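Acyltransferase (Actinoplanes teichomyceticus, PDB 4Q38) transfers long-chain acyl groups from acyl-CoA to the amino sugar of teicoplanin-type glycopeptide antibiotics. Local coordinates at residues E72-L86 with A120-A132. Sequence-based numbering, arbitrary orientation.
Sequences EIVAAAPDPDRDPAL and AAARYFHVYVFLA
Ile73 lies across Tyr124 at about a right angle, its CG1 over the centre of the ring in a CH-pi contact, 3.5 Å from the ring centroid. With CG1 beside the backbone N (chi1 -73°), CG2 is left to reach Tyr128 CE1 at 3.7 Å, while CD1 runs on to Val127. The Tyr128 ring lies beside residues 73-78: Pro78 CD sits over one face, 10° off the ring normal, and the hydroxyl donates to Ile73 O (OH to O 2.7 Å) in the carbonyl plane, on a lone pair. That bond gives Ile73 O a side-chain partner, no backbone bond to it being made within residues 72-86. Packing is tightest beside it, where Ala76 CB and Ala120 CB stand only 3.3 Å apart. Farther along, Leu86 CD2 meets Phe125 CD1 at 3.6 Å. The Glu72 side is looser and wetter. Tyr124 OH donates to Glu72 OE1 (2.7 Å), meeting the carboxylate on its anti side, but Arg123 NH1 stays 4.6 Å from OE1, and two waters bridge them, each with one good and one weak bond. Arg166 of helix 157-169 forms a salt bridge with the same carboxylate. Within the all-helical N-terminal part, away from the ligand pockets, the 72-76 turn crosses the 125-132 part of helix 125-143 almost perpendicularly (88°), with helix 53-62 against Val74 and Leu131, and helix 84-98 against Phe125 and Val129.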
loop_
_atom_site.group_PDB
_atom_site.type_symbol
_atom_site.label_atom_id
_atom_site.label_comp_id
_atom_site.label_asym_id
_atom_site.label_seq_id
_atom_site.Cartn_x
_atom_site.Cartn_y
_atom_site.Cartn_z
ATOM N N GLU A 72 11.491 -15.606 -9.296
ATOM C CA GLU A 72 12.673 -14.926 -8.782
ATOM C C GLU A 72 12.659 -14.841 -7.259
ATOM O O GLU A 72 13.698 -15.007 -6.601
ATOM C CB GLU A 72 12.806 -13.532 -9.404
ATOM C CG GLU A 72 13.084 -13.556 -10.905
ATOM C CD GLU A 72 13.177 -12.171 -11.530
ATOM O OE1 GLU A 72 13.007 -11.152 -10.819
ATOM O OE2 GLU A 72 13.431 -12.104 -12.749
ATOM N N ILE A 73 11.478 -14.578 -6.701
ATOM C CA ILE A 73 11.315 -14.472 -5.250
ATOM C C ILE A 73 11.679 -15.802 -4.578
ATOM O O ILE A 73 12.429 -15.833 -3.598
ATOM C CB ILE A 73 9.873 -14.044 -4.873
ATOM C CG1 ILE A 73 9.648 -12.562 -5.213
ATOM C CG2 ILE A 73 9.596 -14.309 -3.397
ATOM C CD1 ILE A 73 8.201 -12.184 -5.493
ATOM N N VAL A 74 11.162 -16.898 -5.123
ATOM C CA VAL A 74 11.419 -18.226 -4.564
ATOM C C VAL A 74 12.908 -18.566 -4.687
ATOM O O VAL A 74 13.520 -19.078 -3.742
ATOM C CB VAL A 74 10.524 -19.307 -5.218
ATOM C CG1 VAL A 74 10.926 -20.710 -4.773
ATOM C CG2 VAL A 74 9.052 -19.056 -4.871
ATOM N N ALA A 75 13.489 -18.228 -5.835
ATOM C CA ALA A 75 14.891 -18.539 -6.117
ATOM C C ALA A 75 15.832 -17.829 -5.151
ATOM O O ALA A 75 16.816 -18.408 -4.695
ATOM C CB ALA A 75 15.234 -18.183 -7.558
ATOM N N ALA A 76 15.516 -16.584 -4.819
ATOM C CA ALA A 76 16.418 -15.756 -4.018
ATOM C C ALA A 76 16.162 -15.772 -2.515
ATOM O O ALA A 76 16.869 -15.093 -1.772
ATOM C CB ALA A 76 16.400 -14.327 -4.531
ATOM N N ALA A 77 15.171 -16.542 -2.068
ATOM C CA ALA A 77 14.785 -16.564 -0.651
ATOM C C ALA A 77 16.003 -16.688 0.253
ATOM O O ALA A 77 16.857 -17.555 0.038
ATOM C CB ALA A 77 13.777 -17.668 -0.370
ATOM N N PRO A 78 16.108 -15.793 1.250
ATOM C CA PRO A 78 17.283 -15.770 2.097
ATOM C C PRO A 78 17.376 -16.963 3.050
ATOM O O PRO A 78 16.399 -17.693 3.255
ATOM C CB PRO A 78 17.120 -14.468 2.879
ATOM C CG PRO A 78 15.638 -14.276 2.945
ATOM C CD PRO A 78 15.178 -14.695 1.580
ATOM N N ASP A 79 18.568 -17.138 3.609
ATOM C CA ASP A 79 18.887 -18.240 4.498
ATOM C C ASP A 79 19.447 -17.666 5.803
ATOM O O ASP A 79 20.260 -16.742 5.757
ATOM C CB ASP A 79 19.928 -19.130 3.807
ATOM C CG ASP A 79 20.478 -20.186 4.715
ATOM O OD1 ASP A 79 19.876 -21.277 4.794
ATOM O OD2 ASP A 79 21.511 -19.918 5.352
ATOM N N PRO A 80 19.028 -18.212 6.968
ATOM C CA PRO A 80 19.520 -17.727 8.268
ATOM C C PRO A 80 21.048 -17.715 8.401
ATOM O O PRO A 80 21.598 -16.848 9.076
ATOM C CB PRO A 80 18.932 -18.732 9.273
ATOM C CG PRO A 80 17.759 -19.329 8.589
ATOM C CD PRO A 80 18.081 -19.335 7.122
ATOM N N ASP A 81 21.724 -18.662 7.757
ATOM C CA ASP A 81 23.172 -18.816 7.922
ATOM C C ASP A 81 23.992 -17.971 6.950
ATOM O O ASP A 81 24.942 -17.301 7.354
ATOM C CB ASP A 81 23.564 -20.294 7.846
ATOM C CG ASP A 81 22.949 -21.109 8.967
ATOM O OD1 ASP A 81 23.181 -20.757 10.139
ATOM O OD2 ASP A 81 22.216 -22.082 8.683
ATOM N N ARG A 82 23.615 -17.994 5.676
ATOM C CA ARG A 82 24.325 -17.229 4.656
ATOM C C ARG A 82 23.902 -15.762 4.608
ATOM O O ARG A 82 24.657 -14.915 4.145
ATOM C CB ARG A 82 24.150 -17.882 3.291
ATOM C CG ARG A 82 24.731 -19.292 3.228
ATOM C CD ARG A 82 24.678 -19.849 1.819
ATOM N NE ARG A 82 23.309 -19.902 1.294
ATOM C CZ ARG A 82 22.530 -20.982 1.318
ATOM N NH1 ARG A 82 22.970 -22.120 1.845
ATOM N NH2 ARG A 82 21.305 -20.922 0.811
ATOM N N ASP A 83 22.700 -15.466 5.102
ATOM C CA ASP A 83 22.180 -14.093 5.113
ATOM C C ASP A 83 21.839 -13.648 6.539
ATOM O O ASP A 83 20.684 -13.300 6.806
ATOM C CB ASP A 83 20.917 -14.009 4.245
ATOM C CG ASP A 83 21.136 -14.541 2.841
ATOM O OD1 ASP A 83 21.814 -13.856 2.051
ATOM O OD2 ASP A 83 20.623 -15.636 2.531
ATOM N N PRO A 84 22.832 -13.659 7.461
ATOM C CA PRO A 84 22.503 -13.407 8.870
ATOM C C PRO A 84 21.961 -12.014 9.178
ATOM O O PRO A 84 21.055 -11.890 10.004
ATOM C CB PRO A 84 23.837 -13.641 9.601
ATOM C CG PRO A 84 24.886 -13.431 8.559
ATOM C CD PRO A 84 24.276 -13.921 7.279
ATOM N N ALA A 85 22.518 -10.987 8.541
ATOM C CA ALA A 85 22.088 -9.610 8.788
ATOM C C ALA A 85 20.676 -9.418 8.250
ATOM O O ALA A 85 19.815 -8.864 8.934
ATOM C CB ALA A 85 23.043 -8.617 8.143
ATOM N N LEU A 86 20.441 -9.904 7.033
ATOM C CA LEU A 86 19.122 -9.830 6.424
ATOM C C LEU A 86 18.088 -10.600 7.252
ATOM O O LEU A 86 16.969 -10.118 7.462
ATOM C CB LEU A 86 19.172 -10.338 4.982
ATOM C CG LEU A 86 17.974 -9.945 4.112
ATOM C CD1 LEU A 86 18.414 -9.710 2.678
ATOM C CD2 LEU A 86 16.882 -10.997 4.183
ATOM N N ALA A 120 18.907 -9.878 -5.190
ATOM C CA ALA A 120 17.493 -10.208 -5.225
ATOM C C ALA A 120 16.866 -10.327 -3.820
ATOM O O ALA A 120 15.757 -9.839 -3.600
ATOM C CB ALA A 120 17.277 -11.475 -6.039
ATOM N N ALA A 121 17.569 -10.955 -2.874
ATOM C CA ALA A 121 17.071 -11.055 -1.490
ATOM C C ALA A 121 16.821 -9.669 -0.882
ATOM O O ALA A 121 15.863 -9.474 -0.119
ATOM C CB ALA A 121 18.047 -11.840 -0.620
ATOM N N ALA A 122 17.682 -8.716 -1.223
ATOM C CA ALA A 122 17.531 -7.338 -0.747
ATOM C C ALA A 122 16.359 -6.641 -1.435
ATOM O O ALA A 122 15.530 -6.016 -0.772
ATOM C CB ALA A 122 18.813 -6.559 -0.965
ATOM N N ARG A 123 16.305 -6.747 -2.762
ATOM C CA ARG A 123 15.197 -6.176 -3.549
ATOM C C ARG A 123 13.839 -6.740 -3.129
ATOM O O ARG A 123 12.852 -6.013 -3.098
ATOM C CB ARG A 123 15.414 -6.417 -5.048
ATOM C CG ARG A 123 16.564 -5.611 -5.642
ATOM C CD ARG A 123 16.647 -5.793 -7.153
ATOM N NE ARG A 123 17.278 -7.049 -7.573
ATOM C CZ ARG A 123 16.653 -8.023 -8.231
ATOM N NH1 ARG A 123 15.351 -7.922 -8.537
ATOM N NH2 ARG A 123 17.333 -9.105 -8.594
ATOM N N TYR A 124 13.791 -8.030 -2.814
ATOM C CA TYR A 124 12.533 -8.665 -2.444
ATOM C C TYR A 124 12.317 -8.756 -0.927
ATOM O O TYR A 124 11.411 -9.448 -0.471
ATOM C CB TYR A 124 12.419 -10.051 -3.092
ATOM C CG TYR A 124 12.205 -10.046 -4.594
ATOM C CD1 TYR A 124 11.099 -9.405 -5.165
ATOM C CD2 TYR A 124 13.085 -10.721 -5.444
ATOM C CE1 TYR A 124 10.886 -9.423 -6.532
ATOM C CE2 TYR A 124 12.883 -10.748 -6.821
ATOM C CZ TYR A 124 11.785 -10.094 -7.362
ATOM O OH TYR A 124 11.575 -10.115 -8.726
ATOM N N PHE A 125 13.132 -8.046 -0.149
ATOM C CA PHE A 125 13.082 -8.155 1.315
ATOM C C PHE A 125 11.661 -8.082 1.884
ATOM O O PHE A 125 11.250 -8.923 2.668
ATOM C CB PHE A 125 13.973 -7.097 1.985
ATOM C CG PHE A 125 13.939 -7.145 3.493
ATOM C CD1 PHE A 125 14.674 -8.110 4.193
ATOM C CD2 PHE A 125 13.165 -6.239 4.217
ATOM C CE1 PHE A 125 14.630 -8.165 5.582
ATOM C CE2 PHE A 125 13.121 -6.287 5.606
ATOM C CZ PHE A 125 13.862 -7.249 6.291
ATOM N N HIS A 126 10.923 -7.058 1.491
ATOM C CA HIS A 126 9.593 -6.821 2.059
ATOM C C HIS A 126 8.539 -7.742 1.529
ATOM O O HIS A 126 7.468 -7.894 2.124
ATOM C CB HIS A 126 9.230 -5.354 1.886
ATOM C CG HIS A 126 10.101 -4.452 2.712
ATOM N ND1 HIS A 126 10.039 -4.434 4.058
ATOM C CD2 HIS A 126 11.111 -3.563 2.348
ATOM C CE1 HIS A 126 10.957 -3.566 4.535
ATOM N NE2 HIS A 126 11.605 -3.029 3.491
ATOM N N VAL A 127 8.824 -8.391 0.407
ATOM C CA VAL A 127 7.991 -9.516 -0.015
ATOM C C VAL A 127 8.144 -10.682 0.976
ATOM O O VAL A 127 7.144 -11.329 1.353
ATOM C CB VAL A 127 8.334 -9.966 -1.451
ATOM C CG1 VAL A 127 7.498 -11.177 -1.853
ATOM C CG2 VAL A 127 8.114 -8.821 -2.427
ATOM N N TYR A 128 9.384 -10.951 1.404
ATOM C CA TYR A 128 9.624 -12.009 2.409
ATOM C C TYR A 128 8.966 -11.659 3.740
ATOM O O TYR A 128 8.388 -12.522 4.396
ATOM C CB TYR A 128 11.128 -12.292 2.602
ATOM C CG TYR A 128 11.797 -12.716 1.319
ATOM C CD1 TYR A 128 11.364 -13.854 0.631
ATOM C CD2 TYR A 128 12.821 -11.961 0.768
ATOM C CE1 TYR A 128 11.948 -14.229 -0.567
ATOM C CE2 TYR A 128 13.415 -12.324 -0.434
ATOM C CZ TYR A 128 12.971 -13.456 -1.090
ATOM O OH TYR A 128 13.541 -13.822 -2.277
ATOM N N VAL A 129 9.060 -10.387 4.129
ATOM C CA VAL A 129 8.314 -9.895 5.292
ATOM C C VAL A 129 6.834 -10.218 5.139
ATOM O O VAL A 129 6.227 -10.769 6.062
ATOM C CB VAL A 129 8.476 -8.376 5.517
ATOM C CG1 VAL A 129 7.592 -7.918 6.678
ATOM C CG2 VAL A 129 9.919 -8.023 5.828
ATOM N N PHE A 130 6.267 -9.891 3.971
ATOM C CA PHE A 130 4.843 -10.103 3.727
ATOM C C PHE A 130 4.508 -11.600 3.830
ATOM O O PHE A 130 3.584 -11.980 4.548
ATOM C CB PHE A 130 4.446 -9.547 2.345
ATOM C CG PHE A 130 2.954 -9.389 2.135
ATOM C CD1 PHE A 130 2.133 -10.496 1.904
ATOM C CD2 PHE A 130 2.377 -8.116 2.118
ATOM C CE1 PHE A 130 0.765 -10.340 1.690
ATOM C CE2 PHE A 130 1.014 -7.955 1.909
ATOM C CZ PHE A 130 0.207 -9.063 1.686
ATOM N N LEU A 131 5.276 -12.435 3.122
ATOM C CA LEU A 131 5.074 -13.895 3.143
ATOM C C LEU A 131 5.154 -14.473 4.561
ATOM O O LEU A 131 4.358 -15.331 4.937
ATOM C CB LEU A 131 6.106 -14.602 2.244
ATOM C CG LEU A 131 6.040 -14.308 0.742
ATOM C CD1 LEU A 131 7.153 -15.002 -0.029
ATOM C CD2 LEU A 131 4.678 -14.673 0.169
ATOM N N ALA A 132 6.123 -14.005 5.335
ATOM C CA ALA A 132 6.324 -14.503 6.689
ATOM C C ALA A 132 5.177 -14.086 7.615
ATOM O O ALA A 132 4.948 -14.714 8.655
ATOM C CB ALA A 132 7.652 -14.012 7.232
HETATM O O HOH W 1 16.049 -11.533 -9.451
HETATM O O HOH W 2 14.422 -8.724 -11.181
#